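Side-chain contact in periplasmic binding protein component of an ABC type zinc uptake transporter (Synechocystis sp., PDB 1PQ4), which binds zinc in the periplasm and probably delivers it to the membrane partners of an ABC-type zinc uptake transporter: residues N33-P36 / H37-E40. Numbering follows the deposited sequence.
Sequences NNDP and HTYE. With ZN (zinc ion), chain C.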
loop_
_atom_site.group_PDB
_atom_site.type_symbol
_atom_site.label_atom_id
_atom_site.label_comp_id
_atom_site.label_asym_id
_atom_site.label_seq_id
_atom_site.Cartn_x
_atom_site.Cartn_y
_atom_site.Cartn_z
ATOM N N ASN A 33 -11.967 -3.385 0.193
ATOM C CA ASN A 33 -12.152 -4.425 -0.806
ATOM C C ASN A 33 -12.288 -3.904 -2.232
ATOM O O ASN A 33 -12.608 -4.672 -3.118
ATOM C CB ASN A 33 -13.365 -5.328 -0.446
ATOM C CG ASN A 33 -14.683 -4.616 -0.574
ATOM O OD1 ASN A 33 -14.734 -3.415 -0.844
ATOM N ND2 ASN A 33 -15.774 -5.353 -0.375
ATOM N N ASN A 34 -12.053 -2.607 -2.467
ATOM C CA ASN A 34 -12.150 -2.058 -3.820
ATOM C C ASN A 34 -10.762 -1.808 -4.453
ATOM O O ASN A 34 -9.783 -1.567 -3.735
ATOM C CB ASN A 34 -12.850 -0.698 -3.789
ATOM C CG ASN A 34 -14.356 -0.797 -3.576
ATOM O OD1 ASN A 34 -15.110 -0.073 -4.200
ATOM N ND2 ASN A 34 -14.787 -1.680 -2.693
ATOM N N ASP A 35 -10.689 -1.831 -5.783
ATOM C CA ASP A 35 -9.457 -1.515 -6.498
ATOM C C ASP A 35 -9.370 0.020 -6.394
ATOM O O ASP A 35 -10.197 0.738 -6.966
ATOM C CB ASP A 35 -9.564 -1.975 -7.959
ATOM C CG ASP A 35 -8.535 -1.299 -8.882
ATOM O OD1 ASP A 35 -7.531 -0.716 -8.392
ATOM O OD2 ASP A 35 -8.727 -1.358 -10.112
ATOM N N PRO A 36 -8.344 0.546 -5.673
ATOM C CA PRO A 36 -8.185 1.990 -5.501
ATOM C C PRO A 36 -7.900 2.727 -6.796
ATOM O O PRO A 36 -8.240 3.893 -6.940
ATOM C CB PRO A 36 -7.012 2.101 -4.504
ATOM C CG PRO A 36 -6.170 0.923 -4.851
ATOM C CD PRO A 36 -7.177 -0.182 -5.119
ATOM N N HIS A 37 -7.274 2.040 -7.740
ATOM C CA HIS A 37 -6.959 2.657 -9.013
ATOM C C HIS A 37 -8.152 3.023 -9.913
ATOM O O HIS A 37 -8.000 3.800 -10.839
ATOM C CB HIS A 37 -6.013 1.751 -9.784
ATOM C CG HIS A 37 -4.788 1.371 -9.007
ATOM N ND1 HIS A 37 -3.728 2.228 -8.821
ATOM C CD2 HIS A 37 -4.462 0.220 -8.369
ATOM C CE1 HIS A 37 -2.793 1.622 -8.104
ATOM N NE2 HIS A 37 -3.215 0.400 -7.818
ATOM N N THR A 38 -9.309 2.439 -9.677
ATOM C CA THR A 38 -10.466 2.754 -10.492
ATOM C C THR A 38 -11.604 3.244 -9.600
ATOM O O THR A 38 -12.731 3.388 -10.053
ATOM C CB THR A 38 -10.967 1.520 -11.287
ATOM O OG1 THR A 38 -11.341 0.476 -10.382
ATOM C CG2 THR A 38 -9.898 1.022 -12.231
ATOM N N TYR A 39 -11.313 3.506 -8.328
ATOM C CA TYR A 39 -12.349 3.976 -7.421
ATOM C C TYR A 39 -12.807 5.403 -7.727
ATOM O O TYR A 39 -12.011 6.273 -8.084
ATOM C CB TYR A 39 -11.853 3.974 -5.979
ATOM C CG TYR A 39 -12.947 4.260 -4.983
ATOM C CD1 TYR A 39 -13.962 3.335 -4.772
ATOM C CD2 TYR A 39 -12.983 5.453 -4.280
ATOM C CE1 TYR A 39 -14.990 3.591 -3.877
ATOM C CE2 TYR A 39 -14.014 5.725 -3.383
ATOM C CZ TYR A 39 -15.006 4.785 -3.189
ATOM O OH TYR A 39 -16.019 5.027 -2.302
ATOM N N GLU A 40 -14.100 5.645 -7.585
ATOM C CA GLU A 40 -14.589 6.999 -7.764
ATOM C C GLU A 40 -15.368 7.314 -6.487
ATOM O O GLU A 40 -16.269 6.572 -6.095
ATOM C CB GLU A 40 -15.470 7.145 -9.006
ATOM C CG GLU A 40 -15.456 8.610 -9.464
ATOM C CD GLU A 40 -16.121 8.856 -10.807
ATOM O OE1 GLU A 40 -17.338 8.558 -10.941
ATOM O OE2 GLU A 40 -15.420 9.359 -11.724
HETATM ZN ZN ZN C . -2.341 -0.987 -6.785
HETATM O O HOH W 1 -12.760 0.335 -7.436
HETATM O O HOH W 2 -3.131 -1.452 -4.697
#
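Asn34 meets Tyr39 at the rim of the phenol ring: its OD1 lies near the ring plane, 3.6 Å from CD1, with amide and ring planes 74° apart. The tyrosine hydroxyl is occupied elsewhere, hydrogen-bonded to Lys42 and Gln45.

Asp35 carries most of the polar contact. With CG anti to the backbone N (chi1 161°), which brings the carboxylate to the His37 amide and the Thr38 side chain, OD1 accepts the amide of His37 at 2.8 Å between OD1 and N. That N-H comes from well above the carboxylate plane, 52° out of it. OD1 also sits at the edge of the imidazole, 3.2 Å from His37 CD2, while OD2 lies beside OG1 and CG2 of Thr38. The carbonyl O of Asp35 takes a weak bond from Thr38 N and a 2.6 Å bond from a water that also contacts Thr38 OG1. Here an aspartate organises a turn through both side chain and carbonyl: the side-chain bond to the amide two residues on makes an Asx turn, and the weaker bond from Thr38 N to its carbonyl O extends it to an Asx motif.

The turn belongs to the loop between strand 24-28 and helix 43-48, and it presents a metal ligand of this solute-binding protein: His37 NE2 binds zinc at 1.9 Å, with His133, His197 and a water completing the site.

Pro36 runs alongside that histidine, its CG over one imidazole face in a CH-pi contact, 4.3 Å from the centroid. Its carbonyl O accepts a weak bond from Tyr39 N, 3.4 Å away.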